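Purine nucleoside phosphorylase (Caulobacter vibrioides, PDB 1XFJ) probably phosphorolyses purine nucleosides such as inosine and methylthioadenosine and deaminates adenosine, as a probably metal-binding member of the YfiH/LACC1 family. Local coordinates at residues L70-Q75 / G108-D113; T79-A84 / G95-S100. All blocks are in the same frame, centred on the assembly; numbering follows the deposited sequence.

Contact 1 (L70-Q75 / G108-D113)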
# COMPACT_ATOMS: atom_id res chain seq x y z
N LEU A 70 10.35 4.19 -11.53
CA LEU A 70 9.43 3.47 -10.66
C LEU A 70 10.15 2.35 -9.92
O LEU A 70 10.78 1.48 -10.53
CB LEU A 70 8.27 2.90 -11.49
CG LEU A 70 7.09 2.33 -10.70
CD1 LEU A 70 6.57 3.35 -9.70
CD2 LEU A 70 5.99 1.93 -11.68
N ASN A 71 10.04 2.38 -8.60
CA ASN A 71 10.69 1.39 -7.74
C ASN A 71 9.64 0.61 -6.94
O ASN A 71 9.02 1.14 -6.02
CB ASN A 71 11.65 2.09 -6.78
CG ASN A 71 12.78 2.83 -7.50
OD1 ASN A 71 13.88 2.32 -7.65
ND2 ASN A 71 12.49 4.05 -7.95
N VAL A 72 9.44 -0.66 -7.30
CA VAL A 72 8.48 -1.51 -6.62
C VAL A 72 9.15 -2.85 -6.31
O VAL A 72 9.83 -3.42 -7.16
CB VAL A 72 7.22 -1.74 -7.48
CG1 VAL A 72 6.21 -2.57 -6.71
CG2 VAL A 72 6.62 -0.39 -7.87
N CYS A 73 8.94 -3.35 -5.10
CA CYS A 73 9.55 -4.61 -4.67
C CYS A 73 8.81 -5.87 -5.08
O CYS A 73 7.69 -5.82 -5.60
CB CYS A 73 9.65 -4.67 -3.15
SG CYS A 73 10.65 -3.42 -2.36
N TYR A 74 9.48 -6.99 -4.83
CA TYR A 74 8.93 -8.32 -5.03
C TYR A 74 8.42 -8.43 -3.60
O TYR A 74 9.18 -8.75 -2.68
CB TYR A 74 10.05 -9.33 -5.27
CG TYR A 74 9.62 -10.79 -5.23
CD1 TYR A 74 8.71 -11.30 -6.16
CD2 TYR A 74 10.15 -11.66 -4.28
CE1 TYR A 74 8.35 -12.65 -6.15
CE2 TYR A 74 9.80 -13.01 -4.25
CZ TYR A 74 8.90 -13.50 -5.19
OH TYR A 74 8.56 -14.83 -5.15
N GLN A 75 7.15 -8.10 -3.40
CA GLN A 75 6.57 -8.10 -2.06
C GLN A 75 6.34 -9.50 -1.49
O GLN A 75 5.76 -10.36 -2.15
CB GLN A 75 5.27 -7.29 -2.08
CG GLN A 75 5.45 -5.96 -2.82
CD GLN A 75 4.24 -5.06 -2.73
OE1 GLN A 75 3.10 -5.52 -2.66
NE2 GLN A 75 4.48 -3.75 -2.77
N GLY A 108 6.92 2.91 -4.72
CA GLY A 108 5.61 2.32 -4.89
C GLY A 108 5.37 1.02 -4.14
O GLY A 108 6.31 0.29 -3.82
N ALA A 109 4.10 0.75 -3.86
CA ALA A 109 3.67 -0.46 -3.17
C ALA A 109 2.44 -0.97 -3.91
O ALA A 109 1.63 -0.18 -4.39
CB ALA A 109 3.32 -0.16 -1.71
N MSE A 110 2.30 -2.29 -4.00
CA MSE A 110 1.17 -2.92 -4.69
C MSE A 110 0.22 -3.57 -3.70
O MSE A 110 0.64 -4.07 -2.66
CB MSE A 110 1.65 -4.01 -5.64
CG MSE A 110 2.61 -3.58 -6.71
SE MSE A 110 3.07 -5.14 -7.75
CE MSE A 110 4.26 -5.99 -6.49
N ALA A 111 -1.06 -3.61 -4.05
CA ALA A 111 -2.05 -4.22 -3.18
C ALA A 111 -3.39 -4.44 -3.88
O ALA A 111 -3.67 -3.84 -4.92
CB ALA A 111 -2.25 -3.37 -1.93
N ALA A 112 -4.20 -5.30 -3.28
CA ALA A 112 -5.53 -5.62 -3.78
C ALA A 112 -6.29 -6.16 -2.57
O ALA A 112 -6.77 -7.28 -2.58
CB ALA A 112 -5.45 -6.67 -4.88
N ASP A 113 -6.34 -5.32 -1.53
CA ASP A 113 -6.99 -5.58 -0.24
C ASP A 113 -6.05 -5.18 0.89
O ASP A 113 -6.48 -4.58 1.87
CB ASP A 113 -7.38 -7.05 -0.07
CG ASP A 113 -8.74 -7.37 -0.66
OD1 ASP A 113 -9.42 -6.45 -1.17
OD2 ASP A 113 -9.13 -8.55 -0.60
O HOH W 1 7.00 -2.32 -3.15
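Gly108 N donates a 3.0 Å hydrogen bond to Asn71 O, somewhat bent at 153°. The pairing, which also includes a backbone bond between Asn71 and Ile106, ends here. One step on, where the backbones diverge with 51° between the short strand axes, water 1 bridges them: it accepts from Cys73 N at 2.9 Å and donates to Gly108 O at 2.8 Å. Further along, selenomethionine Met110 fills the angle between them. Its CG meets Val72 CG1 at 3.7 Å, and the bend at chi3 (-75°) brings CE to 3.5 Å from Cys73 O and against Gln75 CG. Gln75 lays its carboxamide beside the backbone of Ala109 and Met110. At Gly108 the lack of a side chain suits the close approach of Val72, since a CB there would sit tight against Val72 CG2. Strand 70-72 is the outermost strand of a mixed five-stranded sheet, beside strand 106-111, which pairs on its other side with strand 253-259 through Ala109 and Ser255. Leu254 of that strand touches Leu70, Val72 and Met110, while Arg56 of helix 49-62 packs on Leu70 and Val72.

Contact 2 (T79-A84 / G95-S100)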
# COMPACT_ATOMS: atom_id res chain seq x y z
N THR A 79 8.74 -7.18 6.71
CA THR A 79 8.88 -5.88 7.35
C THR A 79 10.15 -5.25 6.79
O THR A 79 10.68 -4.29 7.35
CB THR A 79 9.02 -6.00 8.89
OG1 THR A 79 10.22 -6.72 9.20
CG2 THR A 79 7.82 -6.74 9.47
N ILE A 80 10.62 -5.79 5.67
CA ILE A 80 11.83 -5.29 5.02
C ILE A 80 11.59 -3.99 4.26
O ILE A 80 10.76 -3.92 3.35
CB ILE A 80 12.40 -6.34 4.02
CG1 ILE A 80 12.73 -7.63 4.76
CG2 ILE A 80 13.64 -5.78 3.33
CD1 ILE A 80 13.16 -8.77 3.84
N ALA A 81 12.33 -2.95 4.65
CA ALA A 81 12.23 -1.64 4.01
C ALA A 81 13.52 -1.39 3.24
O ALA A 81 14.60 -1.33 3.83
CB ALA A 81 12.02 -0.56 5.06
N ILE A 82 13.39 -1.24 1.93
CA ILE A 82 14.53 -1.02 1.05
C ILE A 82 14.67 0.45 0.65
O ILE A 82 13.68 1.14 0.41
CB ILE A 82 14.38 -1.85 -0.25
CG1 ILE A 82 14.19 -3.33 0.09
CG2 ILE A 82 15.61 -1.67 -1.13
CD1 ILE A 82 15.34 -3.94 0.85
N VAL A 83 15.91 0.92 0.58
CA VAL A 83 16.17 2.29 0.19
C VAL A 83 16.44 2.33 -1.31
O VAL A 83 17.19 1.51 -1.84
CB VAL A 83 17.40 2.87 0.92
CG1 VAL A 83 17.81 4.20 0.30
CG2 VAL A 83 17.08 3.07 2.40
N ALA A 84 15.81 3.29 -1.99
CA ALA A 84 15.98 3.46 -3.43
C ALA A 84 16.54 4.84 -3.71
O ALA A 84 15.88 5.85 -3.47
CB ALA A 84 14.64 3.29 -4.14
N GLY A 95 11.16 -7.24 -0.66
CA GLY A 95 10.87 -6.24 0.36
C GLY A 95 9.42 -5.82 0.34
O GLY A 95 8.67 -6.21 -0.56
N ASP A 96 9.01 -5.02 1.31
CA ASP A 96 7.63 -4.58 1.37
C ASP A 96 7.47 -3.10 1.68
O ASP A 96 6.42 -2.65 2.14
CB ASP A 96 6.86 -5.44 2.36
CG ASP A 96 6.63 -6.84 1.84
OD1 ASP A 96 5.56 -7.08 1.23
OD2 ASP A 96 7.52 -7.70 2.01
N ALA A 97 8.54 -2.35 1.42
CA ALA A 97 8.53 -0.90 1.62
C ALA A 97 9.68 -0.31 0.81
O ALA A 97 10.77 -0.87 0.76
CB ALA A 97 8.70 -0.57 3.10
N VAL A 98 9.41 0.82 0.17
CA VAL A 98 10.43 1.50 -0.63
C VAL A 98 10.61 2.91 -0.06
O VAL A 98 9.66 3.68 -0.00
CB VAL A 98 10.02 1.57 -2.12
CG1 VAL A 98 11.11 2.26 -2.93
CG2 VAL A 98 9.77 0.17 -2.65
N VAL A 99 11.83 3.22 0.36
CA VAL A 99 12.14 4.51 0.96
C VAL A 99 13.16 5.28 0.13
O VAL A 99 14.07 4.69 -0.44
CB VAL A 99 12.72 4.30 2.38
CG1 VAL A 99 13.00 5.63 3.04
CG2 VAL A 99 11.76 3.47 3.21
N SER A 100 13.02 6.60 0.06
CA SER A 100 13.95 7.39 -0.72
C SER A 100 14.04 8.86 -0.30
O SER A 100 13.09 9.44 0.21
CB SER A 100 13.60 7.31 -2.20
OG SER A 100 14.53 8.04 -2.99
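Ala84 O receives the hydroxyl of Ser100 in a 2.6 Å hydrogen bond from OG, nearly along the C=O axis. With OG anti to the backbone N (chi1 -177°), Ser100 reaches across at the end of the strand pair, and the same OG is also hydrogen-bonded to Thr102 N. Backbone bonds continue from there: Ala84 N to Val99 O at 2.7 Å, Val99 N to Ile82 O at 2.8 Å and Ile82 N to Ala97 O at 2.9 Å. This is the staggered pattern of parallel strands, joining the outermost strand 81-83 to strand 97-100 in a mixed six-stranded sheet; strand 126-132 lies on the other side of 97-100. Ala81 CB meets Ala97 CB at 3.9 Å on the face that Val83 and Val99 share, where Ser144, Arg148 and Met149 of helix 141-151 pack. On the face of Ile82 and Val98, Val98 CG1 reaches Ala84 CB, also at 3.9 Å. Before the strands, Asp96 N bonds almost straight to Ile80 O. Gly95 has backbone angles (162°/173°) that suit glycine, and its bare CA also leaves room for Ile82 CG1. The Asp96 carboxylate turns to other groups, OD2 to Ser78 OG and Ile76 N, OD1 to His131 ND1 and His77 N.

How the contacts relate
From the N terminus, the chain passes through strand 70-72, turns through 73-75 and reaches strand 81-83, then returns without helix to 95-100 and runs on to strand 106-111. Contact 2 closes the short loop 85-94, and the whole of it is nested within the longer excursion that contact 1 closes between 75 and 108. Contact 1 belongs to the five-stranded sheet and contact 2 to the six-stranded one, so the chain leaves the first after strand 70-72, adds the pair 81-83 and 97-100 to the other, and returns at 106-111. The centres of the two contacts lie about 10 Å apart, and they touch where Asn71 O packs on Val98 CG2 and Tyr74 O probably hydrogen-bonds to Gly95 N.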